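Local coordinates for DUF3201 domain-containing protein (Pyrococcus furiosus, PDB 1YB3) that is of unknown function, a hyperthermophile DUF3201-family protein built on a seven-stranded antiparallel sheet packed against helices, at residues 40-45 with 67-72; 86-91 with 144-149; 50-55 with 77-82. All blocks are in the same frame, centred on the assembly; numbering follows the deposited sequence.

Contact 1 of 3, residues 40-45 with 67-72; sequences TVEEVS and AFAVKP
Backbone bonds carry most of the pairing of Thr40-Ser45 with Ala67-Pro72, in two short antiparallel ladders. At one end Lys71 N donates to Thr40 O (2.9 Å) and Glu42 N to Ala69 O (2.8 Å), with Val41 and Val70 forming a non-hydrogen-bonded pair between them. At the other, Ser45 and Ala67 are a hydrogen-bonded pair: Ser45 N lies 2.8 Å from Ala67 O with a nearly straight N-H, 175°, and Ala67 N returns a bond to Ser45 O. The register slips by one residue between the ladders, and a water bridges the interruption, giving a proton to Glu43 O and accepting one from Ala69 N (2.9 Å). Another water joins Thr40 N to Lys71 O.

Apolar contacts centre on Phe68, where chi1 58° sets CG between the backbone N and the carbonyl carbon and the ring lies against both valines. Val41 CG1 approaches the ring obliquely, 3.7 Å from Phe68 CD1, while Val44 CG2 meets the other ortho carbon, CD2, at 4.1 Å. Val44 and Phe68 pack against helix 11-35, where Arg29 touches both side chains and bonds to Val41 O and Glu42 O.

Charge plays a looser part. Glu42 bends at chi2 (-70°), its CG packing on Ala69 CB, and its OE2 makes a long salt bridge to Lys71 NZ (3.8 Å), with Lys71 CE nearer. An alanine at Glu42 would probably leave the Lys71 ammonium without this mate and uncover part of the Ala69 methyl. Glu43, turned away from segment 67-72, pairs with Arg29 instead.

The arrangement is that of an interrupted edge strand, one of the two outermost of the main antiparallel sheet, laid along its inner neighbour and tied by arginine to the helix beneath.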
ATOM      1  N   THR A  40      -1.572 -16.352  -2.665  1.00 16.98           N
ATOM      2  CA  THR A  40      -2.319 -16.761  -1.481  1.00 17.35           C
ATOM      3  C   THR A  40      -2.965 -15.541  -0.833  1.00 17.99           C
ATOM      4  O   THR A  40      -2.265 -14.641  -0.357  1.00 17.90           O
ATOM      5  CB  THR A  40      -1.413 -17.463  -0.471  1.00 21.14           C
ATOM      6  OG1 THR A  40      -0.855 -18.637  -1.082  1.00 21.55           O
ATOM      7  CG2 THR A  40      -2.207 -17.859   0.758  1.00 20.31           C
ATOM      8  N   VAL A  41      -4.289 -15.520  -0.839  1.00 16.13           N
ATOM      9  CA  VAL A  41      -5.045 -14.341  -0.355  1.00 17.39           C
ATOM     10  C   VAL A  41      -5.700 -14.738   0.958  1.00 18.41           C
ATOM     11  O   VAL A  41      -6.553 -15.622   0.985  1.00 19.44           O
ATOM     12  CB  VAL A  41      -6.101 -13.873  -1.366  1.00 18.82           C
ATOM     13  CG1 VAL A  41      -6.895 -12.690  -0.805  1.00 18.31           C
ATOM     14  CG2 VAL A  41      -5.449 -13.444  -2.691  1.00 17.54           C
ATOM     15  N   GLU A  42      -5.298 -14.084   2.039  1.00 18.73           N
ATOM     16  CA  GLU A  42      -5.750 -14.483   3.367  1.00 19.19           C
ATOM     17  C   GLU A  42      -7.060 -13.776   3.728  1.00 21.56           C
ATOM     18  O   GLU A  42      -7.564 -12.968   2.960  1.00 19.75           O
ATOM     19  CB  GLU A  42      -4.663 -14.201   4.410  1.00 21.62           C
ATOM     20  CG  GLU A  42      -3.318 -14.894   4.132  1.00 25.76           C
ATOM     21  CD  GLU A  42      -3.378 -16.403   4.321  1.00 30.66           C
ATOM     22  OE1 GLU A  42      -4.395 -16.916   4.840  1.00 34.71           O
ATOM     23  OE2 GLU A  42      -2.402 -17.086   3.949  1.00 33.98           O
ATOM     24  N   GLU A  43      -7.603 -14.093   4.910  1.00 21.22           N
ATOM     25  CA  GLU A  43      -8.858 -13.485   5.360  1.00 23.62           C
ATOM     26  C   GLU A  43      -8.647 -12.067   5.882  1.00 21.54           C
ATOM     27  O   GLU A  43      -7.557 -11.699   6.297  1.00 20.07           O
ATOM     28  CB  GLU A  43      -9.504 -14.334   6.459  1.00 27.96           C
ATOM     29  CG  GLU A  43      -9.774 -15.797   6.061  0.65 30.85           C
ATOM     30  CD  GLU A  43     -10.800 -15.947   4.938  0.65 32.27           C
ATOM     31  OE1 GLU A  43     -11.571 -14.998   4.676  0.65 35.03           O
ATOM     32  OE2 GLU A  43     -10.837 -17.032   4.315  0.65 36.49           O
ATOM     33  N   VAL A  44      -9.720 -11.290   5.900  1.00 21.50           N
ATOM     34  CA  VAL A  44      -9.681  -9.941   6.448  1.00 19.81           C
ATOM     35  C   VAL A  44      -9.420 -10.011   7.952  1.00 22.86           C
ATOM     36  O   VAL A  44     -10.012 -10.844   8.649  1.00 24.45           O
ATOM     37  CB  VAL A  44     -11.014  -9.199   6.190  1.00 21.66           C
ATOM     38  CG1 VAL A  44     -11.039  -7.851   6.908  1.00 22.73           C
ATOM     39  CG2 VAL A  44     -11.248  -9.027   4.690  1.00 21.26           C
ATOM     40  N   SER A  45      -8.518  -9.159   8.428  1.00 20.90           N
ATOM     41  CA  SER A  45      -8.279  -9.033   9.857  1.00 24.51           C
ATOM     42  C   SER A  45      -8.294  -7.553  10.240  1.00 25.33           C
ATOM     43  O   SER A  45      -8.405  -6.676   9.373  1.00 23.75           O
ATOM     44  CB  SER A  45      -6.969  -9.715  10.241  1.00 27.97           C
ATOM     45  OG  SER A  45      -5.851  -8.932   9.859  1.00 32.60           O
ATOM     46  N   ALA A  67      -7.857  -5.160   6.774  1.00 18.07           N
ATOM     47  CA  ALA A  67      -6.819  -5.448   5.772  1.00 17.40           C
ATOM     48  C   ALA A  67      -6.702  -6.948   5.613  1.00 18.56           C
ATOM     49  O   ALA A  67      -6.991  -7.699   6.539  1.00 19.12           O
ATOM     50  CB  ALA A  67      -5.467  -4.824   6.172  1.00 19.18           C
ATOM     51  N   PHE A  68      -6.247  -7.393   4.443  1.00 16.61           N
ATOM     52  CA  PHE A  68      -5.995  -8.830   4.229  1.00 16.12           C
ATOM     53  C   PHE A  68      -4.667  -9.017   3.513  1.00 17.97           C
ATOM     54  O   PHE A  68      -4.326  -8.227   2.631  1.00 16.70           O
ATOM     55  CB  PHE A  68      -7.145  -9.534   3.482  1.00 17.41           C
ATOM     56  CG  PHE A  68      -7.476  -8.952   2.130  1.00 16.71           C
ATOM     57  CD1 PHE A  68      -6.889  -9.482   0.958  1.00 17.23           C
ATOM     58  CD2 PHE A  68      -8.382  -7.887   2.005  1.00 18.05           C
ATOM     59  CE1 PHE A  68      -7.218  -8.961  -0.300  1.00 17.05           C
ATOM     60  CE2 PHE A  68      -8.708  -7.370   0.763  1.00 16.24           C
ATOM     61  CZ  PHE A  68      -8.100  -7.904  -0.408  1.00 15.27           C
ATOM     62  N   ALA A  69      -3.918 -10.045   3.924  1.00 15.63           N
ATOM     63  CA  ALA A  69      -2.624 -10.384   3.314  1.00 16.73           C
ATOM     64  C   ALA A  69      -2.778 -10.979   1.916  1.00 15.45           C
ATOM     65  O   ALA A  69      -3.730 -11.743   1.636  1.00 16.34           O
ATOM     66  CB  ALA A  69      -1.901 -11.404   4.207  1.00 19.26           C
ATOM     67  N   VAL A  70      -1.828 -10.618   1.054  1.00 15.17           N
ATOM     68  CA  VAL A  70      -1.634 -11.240  -0.260  1.00 15.87           C
ATOM     69  C   VAL A  70      -0.156 -11.635  -0.298  1.00 16.16           C
ATOM     70  O   VAL A  70       0.708 -10.788  -0.342  1.00 17.50           O
ATOM     71  CB  VAL A  70      -1.945 -10.277  -1.427  1.00 14.75           C
ATOM     72  CG1 VAL A  70      -1.766 -11.005  -2.791  1.00 17.46           C
ATOM     73  CG2 VAL A  70      -3.360  -9.666  -1.319  1.00 16.71           C
ATOM     74  N   LYS A  71       0.119 -12.931  -0.224  1.00 18.57           N
ATOM     75  CA  LYS A  71       1.505 -13.407  -0.134  1.00 16.94           C
ATOM     76  C   LYS A  71       2.136 -13.419  -1.527  1.00 15.36           C
ATOM     77  O   LYS A  71       1.451 -13.696  -2.501  1.00 17.48           O
ATOM     78  CB  LYS A  71       1.541 -14.795   0.469  1.00 21.06           C
ATOM     79  CG  LYS A  71       0.883 -14.874   1.846  1.00 25.36           C
ATOM     80  CD  LYS A  71       1.211 -16.200   2.504  1.00 28.44           C
ATOM     81  CE  LYS A  71       0.695 -16.222   3.922  1.00 33.74           C
ATOM     82  NZ  LYS A  71       1.303 -17.370   4.658  1.00 35.95           N
ATOM     83  N   PRO A  72       3.441 -13.112  -1.629  1.00 17.22           N
ATOM     84  CA  PRO A  72       4.368 -12.784  -0.560  1.00 18.89           C
ATOM     85  C   PRO A  72       4.462 -11.278  -0.314  1.00 17.49           C
ATOM     86  O   PRO A  72       4.648 -10.487  -1.255  1.00 18.88           O
ATOM     87  CB  PRO A  72       5.701 -13.329  -1.096  1.00 19.71           C
ATOM     88  CG  PRO A  72       5.601 -13.117  -2.593  1.00 19.35           C
ATOM     89  CD  PRO A  72       4.120 -13.126  -2.944  1.00 18.94           C
TER
HETATM   90  O   HOH W   1       1.457 -16.427  -3.018  1.00 17.72           O
HETATM   91  O   HOH W   2      -4.703 -11.296   6.389  1.00 19.08           O
HETATM   92  O   HOH W   3      -3.954  -8.935   7.370  1.00 28.98           O

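Contact 2 of 3, residues 86-91 with 144-149; sequences VFAFPK and MINFEV
Ala88 offers the shallow spot into which two longer side chains from 144-149 lean. Asn146 brings OD1 to 3.3 Å from Ala88 CB, and Met144, a selenomethionine, brings CE to 3.7 Å from that same methyl. Met144 is bent at chi2 (-63°) and again at chi3, which curls CE back over the Phe89-Pro90 peptide, 3.6 Å from Phe89 C, while SE lies beside the proline ring. Next along, Val86 CG2, anti to the backbone N, fits against Asn146 CB at 3.7 Å, and Val86 CB abuts Glu148 CB.

Larger groups fill the other face. The Phe89 and Phe147 side chains cross at about a right angle, with Phe147 CE2 lying in plane at the Phe89 rim, 4.0 Å from Phe89 CD2. Beneath them run paired backbone bonds, Phe87 with Phe147 and Phe89 with Ile145; Ile145 N to Phe89 O is the straightest, at 178°.

The two strands are central neighbours in the sheet, flanked by strand 74-79 and strand 108-112. On the aromatic face Phe147 packs on helix 96-105 and meets Phe98 edge-to-face, whereas the Phe87 ring meets Phe165 of helix 155-171.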
ATOM      1  N   VAL A  86      -0.134  -2.536  -0.379  1.00 15.11           N
ATOM      2  CA  VAL A  86       1.289  -2.355  -0.106  1.00 15.20           C
ATOM      3  C   VAL A  86       1.995  -3.683  -0.290  1.00 17.18           C
ATOM      4  O   VAL A  86       1.459  -4.722   0.112  1.00 15.17           O
ATOM      5  CB  VAL A  86       1.523  -1.780   1.337  1.00 18.09           C
ATOM      6  CG1 VAL A  86       0.825  -2.616   2.387  1.00 18.83           C
ATOM      7  CG2 VAL A  86       3.031  -1.604   1.643  1.00 18.39           C
ATOM      8  N   PHE A  87       3.185  -3.659  -0.904  1.00 16.00           N
ATOM      9  CA  PHE A  87       4.032  -4.843  -0.968  1.00 16.10           C
ATOM     10  C   PHE A  87       5.387  -4.518  -0.388  1.00 15.25           C
ATOM     11  O   PHE A  87       5.916  -3.431  -0.644  1.00 17.99           O
ATOM     12  CB  PHE A  87       4.224  -5.294  -2.413  1.00 17.61           C
ATOM     13  CG  PHE A  87       3.078  -6.130  -2.935  1.00 16.34           C
ATOM     14  CD1 PHE A  87       3.105  -7.506  -2.788  1.00 15.80           C
ATOM     15  CD2 PHE A  87       2.003  -5.532  -3.569  1.00 20.02           C
ATOM     16  CE1 PHE A  87       2.057  -8.302  -3.252  1.00 20.74           C
ATOM     17  CE2 PHE A  87       0.930  -6.334  -4.053  1.00 22.03           C
ATOM     18  CZ  PHE A  87       0.979  -7.701  -3.886  1.00 18.67           C
ATOM     19  N   ALA A  88       5.932  -5.474   0.360  1.00 17.40           N
ATOM     20  CA  ALA A  88       7.253  -5.345   0.981  1.00 18.63           C
ATOM     21  C   ALA A  88       8.216  -6.256   0.251  1.00 19.94           C
ATOM     22  O   ALA A  88       7.891  -7.433  -0.004  1.00 19.84           O
ATOM     23  CB  ALA A  88       7.187  -5.731   2.453  1.00 22.79           C
ATOM     24  N   PHE A  89       9.412  -5.743  -0.039  1.00 19.15           N
ATOM     25  CA  PHE A  89      10.458  -6.537  -0.675  1.00 18.97           C
ATOM     26  C   PHE A  89      11.793  -6.346   0.065  1.00 22.90           C
ATOM     27  O   PHE A  89      12.075  -5.229   0.531  1.00 22.36           O
ATOM     28  CB  PHE A  89      10.641  -6.135  -2.137  1.00 20.22           C
ATOM     29  CG  PHE A  89       9.398  -6.296  -2.984  1.00 20.62           C
ATOM     30  CD1 PHE A  89       8.905  -7.570  -3.288  1.00 21.51           C
ATOM     31  CD2 PHE A  89       8.747  -5.183  -3.509  1.00 21.20           C
ATOM     32  CE1 PHE A  89       7.746  -7.713  -4.081  1.00 19.42           C
ATOM     33  CE2 PHE A  89       7.611  -5.329  -4.310  1.00 21.04           C
ATOM     34  CZ  PHE A  89       7.118  -6.602  -4.586  1.00 19.98           C
ATOM     35  N   PRO A  90      12.610  -7.422   0.166  1.00 26.28           N
ATOM     36  CA  PRO A  90      13.954  -7.246   0.733  1.00 26.62           C
ATOM     37  C   PRO A  90      14.786  -6.270  -0.103  1.00 26.15           C
ATOM     38  O   PRO A  90      14.786  -6.324  -1.329  1.00 24.58           O
ATOM     39  CB  PRO A  90      14.561  -8.659   0.684  1.00 28.62           C
ATOM     40  CG  PRO A  90      13.415  -9.589   0.536  1.00 30.10           C
ATOM     41  CD  PRO A  90      12.363  -8.822  -0.237  1.00 27.79           C
ATOM     42  N   LYS A  91      15.499  -5.376   0.580  1.00 27.69           N
ATOM     43  CA  LYS A  91      16.318  -4.358  -0.067  1.00 29.46           C
ATOM     44  C   LYS A  91      17.254  -4.947  -1.140  1.00 29.42           C
ATOM     45  O   LYS A  91      17.424  -4.359  -2.208  1.00 29.47           O
ATOM     46  CB  LYS A  91      17.117  -3.600   1.017  1.00 31.56           C
ATOM     47  CG  LYS A  91      18.066  -2.514   0.541  1.00 34.89           C
ATOM     48  CD  LYS A  91      18.668  -1.723   1.737  1.00 33.67           C
ATOM     49  CE  LYS A  91      19.682  -2.532   2.546  1.00 36.37           C
ATOM     50  NZ  LYS A  91      20.436  -1.680   3.544  1.00 36.01           N
HETATM   51  N   MSE A 144      13.561  -4.381   4.900  1.00 28.66           N
HETATM   52  CA  MSE A 144      12.334  -4.550   4.091  1.00 26.05           C
HETATM   53  C   MSE A 144      11.838  -3.175   3.653  1.00 26.54           C
HETATM   54  O   MSE A 144      11.693  -2.267   4.487  1.00 25.32           O
HETATM   55  CB  MSE A 144      11.247  -5.269   4.904  1.00 29.59           C
HETATM   56  CG  MSE A 144      11.640  -6.665   5.397  1.00 35.63           C
HETATM   57 SE   MSE A 144      11.975  -7.892   3.907  1.00 46.66          SE
HETATM   58  CE  MSE A 144      10.284  -7.683   3.011  1.00 38.54           C
ATOM     59  N   ILE A 145      11.594  -3.009   2.353  1.00 20.77           N
ATOM     60  CA  ILE A 145      11.121  -1.734   1.819  1.00 16.89           C
ATOM     61  C   ILE A 145       9.695  -1.926   1.320  1.00 20.43           C
ATOM     62  O   ILE A 145       9.440  -2.835   0.529  1.00 19.61           O
ATOM     63  CB  ILE A 145      12.002  -1.216   0.642  1.00 19.57           C
ATOM     64  CG1 ILE A 145      13.516  -1.257   0.986  1.00 22.07           C
ATOM     65  CG2 ILE A 145      11.532   0.168   0.142  1.00 19.75           C
ATOM     66  CD1 ILE A 145      13.924  -0.531   2.305  1.00 23.89           C
ATOM     67  N   ASN A 146       8.790  -1.069   1.791  1.00 17.20           N
ATOM     68  CA  ASN A 146       7.373  -1.133   1.452  1.00 18.54           C
ATOM     69  C   ASN A 146       7.007  -0.108   0.402  1.00 16.16           C
ATOM     70  O   ASN A 146       7.461   1.053   0.451  1.00 17.24           O
ATOM     71  CB  ASN A 146       6.511  -0.874   2.686  1.00 20.37           C
ATOM     72  CG  ASN A 146       6.652  -1.944   3.726  1.00 22.92           C
ATOM     73  OD1 ASN A 146       5.959  -2.947   3.693  1.00 23.74           O
ATOM     74  ND2 ASN A 146       7.548  -1.724   4.686  1.00 25.98           N
ATOM     75  N   PHE A 147       6.152  -0.525  -0.549  1.00 15.17           N
ATOM     76  CA  PHE A 147       5.654   0.330  -1.617  1.00 15.54           C
ATOM     77  C   PHE A 147       4.145   0.312  -1.484  1.00 16.01           C
ATOM     78  O   PHE A 147       3.531  -0.731  -1.690  1.00 15.94           O
ATOM     79  CB  PHE A 147       6.057  -0.258  -2.978  1.00 17.47           C
ATOM     80  CG  PHE A 147       7.547  -0.318  -3.169  1.00 15.32           C
ATOM     81  CD1 PHE A 147       8.214   0.687  -3.876  1.00 18.81           C
ATOM     82  CD2 PHE A 147       8.294  -1.349  -2.559  1.00 15.64           C
ATOM     83  CE1 PHE A 147       9.621   0.659  -4.008  1.00 18.28           C
ATOM     84  CE2 PHE A 147       9.683  -1.389  -2.671  1.00 16.71           C
ATOM     85  CZ  PHE A 147      10.351  -0.377  -3.402  1.00 18.97           C
ATOM     86  N   GLU A 148       3.568   1.441  -1.071  1.00 15.95           N
ATOM     87  CA  GLU A 148       2.126   1.562  -0.822  1.00 16.39           C
ATOM     88  C   GLU A 148       1.480   2.502  -1.842  1.00 15.20           C
ATOM     89  O   GLU A 148       1.978   3.600  -2.087  1.00 18.03           O
ATOM     90  CB  GLU A 148       1.827   2.080   0.616  1.00 15.46           C
ATOM     91  CG  GLU A 148       0.355   2.423   0.808  1.00 16.43           C
ATOM     92  CD  GLU A 148      -0.013   2.872   2.235  1.00 18.64           C
ATOM     93  OE1 GLU A 148       0.728   2.508   3.178  1.00 21.24           O
ATOM     94  OE2 GLU A 148      -1.040   3.562   2.408  1.00 22.08           O
ATOM     95  N   VAL A 149       0.377   2.056  -2.444  1.00 15.48           N
ATOM     96  CA  VAL A 149      -0.398   2.897  -3.345  1.00 15.89           C
ATOM     97  C   VAL A 149      -1.793   3.099  -2.732  1.00 14.27           C
ATOM     98  O   VAL A 149      -2.444   2.115  -2.347  1.00 14.79           O
ATOM     99  CB  VAL A 149      -0.487   2.244  -4.749  1.00 16.36           C
ATOM    100  CG1 VAL A 149      -1.319   3.103  -5.681  1.00 17.12           C
ATOM    101  CG2 VAL A 149       0.967   1.973  -5.308  1.00 16.04           C
TER

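Contact 3 of 3, residues 50-55 with 77-82; sequences AYLYID and GATPQG
The side-chain amide of Gln81 is the flat group of this contact, and Leu52 meets it tip to tip. Leu52 CD1 lies 3.7 Å from Gln81 CD and about as far from CG and OE1. Gln81 NE2 donates to Tyr53 O over 2.8 Å; the N-H is bent (138°), the donor stands well above the carbonyl plane, 40° out of it, and the acceptor is tilted from the amide plane as well. The amide oxygen, OE1, takes a proton from a water 2.8 Å away, and that water accepts from Tyr53 N. One amide thus serves Tyr53 O directly and Tyr53 N through the water, and this pairing would probably fix its rotation, since a flip would set two oxygens face to face.

Gln81 reaches across with an extended chain (chi2 -177°) from a type I turn, Thr79 to Gly82. Within the turn Thr79 OG1 accepts from Gln81 N at 3.1 Å, an ST turn, and the same hydroxyl oxygen is 4.0 Å from Leu52 CD1.

The turn links strand 74-79 to strand 82-90 at one end of the main sheet, with Pro80 and Ala78 lying against helix 11-35. Strand 51-54 belongs instead to a small hairpin with 57-60, where Tyr53 meets Trp58 edge-to-face; the Tyr51 ring stacks on Phe117, outside the hairpin.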
ATOM      1  N   ALA A  50      -2.043   1.736  13.349  1.00 23.96           N
ATOM      2  CA  ALA A  50      -1.395   2.136  12.111  1.00 25.62           C
ATOM      3  C   ALA A  50      -1.528   3.651  11.926  1.00 24.76           C
ATOM      4  O   ALA A  50      -2.497   4.258  12.415  1.00 26.79           O
ATOM      5  CB  ALA A  50      -2.050   1.383  10.928  1.00 24.40           C
ATOM      6  N   TYR A  51      -0.583   4.274  11.217  1.00 21.66           N
ATOM      7  CA  TYR A  51      -0.656   5.704  10.976  1.00 20.30           C
ATOM      8  C   TYR A  51      -1.181   5.958   9.565  1.00 22.49           C
ATOM      9  O   TYR A  51      -0.957   5.138   8.655  1.00 23.92           O
ATOM     10  CB  TYR A  51       0.728   6.356  11.103  1.00 24.97           C
ATOM     11  CG  TYR A  51       1.262   6.549  12.514  1.00 25.44           C
ATOM     12  CD1 TYR A  51       1.466   7.836  13.034  1.00 27.38           C
ATOM     13  CD2 TYR A  51       1.590   5.455  13.310  1.00 27.41           C
ATOM     14  CE1 TYR A  51       1.984   8.021  14.326  1.00 25.73           C
ATOM     15  CE2 TYR A  51       2.097   5.632  14.604  1.00 27.53           C
ATOM     16  CZ  TYR A  51       2.295   6.920  15.089  1.00 27.22           C
ATOM     17  OH  TYR A  51       2.795   7.092  16.355  1.00 28.20           O
ATOM     18  N   LEU A  52      -1.844   7.092   9.367  1.00 24.56           N
ATOM     19  CA  LEU A  52      -2.115   7.553   8.010  1.00 29.41           C
ATOM     20  C   LEU A  52      -1.727   9.014   7.847  1.00 29.96           C
ATOM     21  O   LEU A  52      -1.652   9.773   8.821  1.00 31.34           O
ATOM     22  CB  LEU A  52      -3.562   7.270   7.570  1.00 33.01           C
ATOM     23  CG  LEU A  52      -4.669   8.232   7.992  1.00 32.50           C
ATOM     24  CD1 LEU A  52      -5.981   7.892   7.280  1.00 35.09           C
ATOM     25  CD2 LEU A  52      -4.849   8.205   9.491  1.00 36.52           C
ATOM     26  N   TYR A  53      -1.441   9.386   6.608  1.00 31.24           N
ATOM     27  CA  TYR A  53      -0.983  10.712   6.288  1.00 28.71           C
ATOM     28  C   TYR A  53      -2.191  11.593   5.993  1.00 30.67           C
ATOM     29  O   TYR A  53      -2.769  11.523   4.900  1.00 27.06           O
ATOM     30  CB  TYR A  53      -0.035  10.656   5.084  1.00 31.59           C
ATOM     31  CG  TYR A  53       0.850  11.875   4.920  1.00 31.92           C
ATOM     32  CD1 TYR A  53       1.909  12.122   5.798  1.00 32.74           C
ATOM     33  CD2 TYR A  53       0.637  12.774   3.874  1.00 31.23           C
ATOM     34  CE1 TYR A  53       2.730  13.241   5.642  1.00 31.58           C
ATOM     35  CE2 TYR A  53       1.447  13.893   3.705  1.00 31.52           C
ATOM     36  CZ  TYR A  53       2.490  14.122   4.595  1.00 32.67           C
ATOM     37  OH  TYR A  53       3.291  15.230   4.426  1.00 35.47           O
ATOM     38  N   ILE A  54      -2.577  12.407   6.977  1.00 33.03           N
ATOM     39  CA  ILE A  54      -3.716  13.334   6.820  1.00 37.78           C
ATOM     40  C   ILE A  54      -3.256  14.773   6.894  1.00 41.06           C
ATOM     41  O   ILE A  54      -2.582  15.169   7.857  1.00 40.33           O
ATOM     42  CB  ILE A  54      -4.799  13.190   7.919  1.00 39.11           C
ATOM     43  CG1 ILE A  54      -4.973  11.752   8.375  1.00 36.52           C
ATOM     44  CG2 ILE A  54      -6.133  13.808   7.439  1.00 40.31           C
ATOM     45  CD1 ILE A  54      -5.663  11.651   9.723  1.00 38.83           C
ATOM     46  N   ASP A  55      -3.637  15.550   5.877  1.00 43.91           N
ATOM     47  CA  ASP A  55      -3.355  16.989   5.814  1.00 46.08           C
ATOM     48  C   ASP A  55      -1.907  17.333   6.199  1.00 44.71           C
ATOM     49  O   ASP A  55      -1.659  18.212   7.033  1.00 44.26           O
ATOM     50  CB  ASP A  55      -4.374  17.776   6.664  1.00 49.40           C
ATOM     51  CG  ASP A  55      -5.822  17.406   6.339  1.00 51.94           C
ATOM     52  OD1 ASP A  55      -6.142  17.210   5.145  1.00 53.42           O
ATOM     53  OD2 ASP A  55      -6.644  17.310   7.279  1.00 54.06           O
ATOM     54  N   GLY A  77      -6.111  -3.139   1.945  1.00 14.58           N
ATOM     55  CA  GLY A  77      -7.038  -2.720   3.036  1.00 16.54           C
ATOM     56  C   GLY A  77      -7.754  -1.419   2.753  1.00 17.61           C
ATOM     57  O   GLY A  77      -7.706  -0.893   1.632  1.00 15.07           O
ATOM     58  N   ALA A  78      -8.450  -0.901   3.764  1.00 16.49           N
ATOM     59  CA  ALA A  78      -9.108   0.396   3.610  1.00 16.41           C
ATOM     60  C   ALA A  78      -8.995   1.123   4.921  1.00 17.29           C
ATOM     61  O   ALA A  78      -8.961   0.490   5.998  1.00 18.80           O
ATOM     62  CB  ALA A  78     -10.572   0.232   3.227  1.00 17.21           C
ATOM     63  N   THR A  79      -8.893   2.440   4.817  1.00 17.28           N
ATOM     64  CA  THR A  79      -8.939   3.343   5.979  1.00 17.88           C
ATOM     65  C   THR A  79     -10.013   4.380   5.624  1.00 18.05           C
ATOM     66  O   THR A  79     -10.599   4.337   4.546  1.00 17.18           O
ATOM     67  CB  THR A  79      -7.613   4.100   6.138  1.00 18.62           C
ATOM     68  OG1 THR A  79      -7.475   4.989   5.033  1.00 19.40           O
ATOM     69  CG2 THR A  79      -6.380   3.133   6.206  1.00 17.70           C
ATOM     70  N   PRO A  80     -10.290   5.339   6.527  1.00 19.28           N
ATOM     71  CA  PRO A  80     -11.263   6.372   6.135  1.00 19.89           C
ATOM     72  C   PRO A  80     -10.897   7.160   4.859  1.00 19.75           C
ATOM     73  O   PRO A  80     -11.756   7.838   4.277  1.00 21.20           O
ATOM     74  CB  PRO A  80     -11.299   7.292   7.363  1.00 20.08           C
ATOM     75  CG  PRO A  80     -10.935   6.377   8.518  1.00 18.62           C
ATOM     76  CD  PRO A  80      -9.842   5.509   7.926  1.00 20.36           C
ATOM     77  N   GLN A  81      -9.638   7.062   4.432  1.00 18.63           N
ATOM     78  CA  GLN A  81      -9.190   7.694   3.163  1.00 22.59           C
ATOM     79  C   GLN A  81      -9.588   6.901   1.920  1.00 22.31           C
ATOM     80  O   GLN A  81      -9.705   7.464   0.810  1.00 22.80           O
ATOM     81  CB  GLN A  81      -7.679   7.881   3.151  1.00 23.70           C
ATOM     82  CG  GLN A  81      -7.167   9.058   3.965  1.00 27.59           C
ATOM     83  CD  GLN A  81      -5.651   9.232   3.855  1.00 29.00           C
ATOM     84  OE1 GLN A  81      -4.904   8.259   3.766  1.00 29.76           O
ATOM     85  NE2 GLN A  81      -5.204  10.474   3.861  1.00 31.97           N
ATOM     86  N   GLY A  82      -9.791   5.601   2.103  1.00 18.26           N
ATOM     87  CA  GLY A  82     -10.104   4.700   0.983  1.00 20.46           C
ATOM     88  C   GLY A  82      -9.234   3.456   0.951  1.00 19.27           C
ATOM     89  O   GLY A  82      -8.610   3.092   1.951  1.00 17.93           O
TER
HETATM   90  O   HOH W   4      -2.284   7.775   4.523  1.00 48.81           O

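Contacts 1 and 2 are strand pairings in one antiparallel sheet: contact 1 lies at its edge, contact 2 near its middle, with strand 74-79 in between. Their centres are about 15 Å apart, yet they touch, Pro72 O packing 3.7 Å from Phe87 CD1. Contact 3 adds no pairing to that sheet; it fastens the separate hairpin 51-60 to the turn after strand 74-79, its centre about 18 Å from the centre of contact 1 and 17 Å from that of contact 2, on the other side of the chain centre from contact 2. Ala67 CB rests 4.1 Å from Gly77 CA, joining contacts 1 and 3. No active site is known to which they could be related.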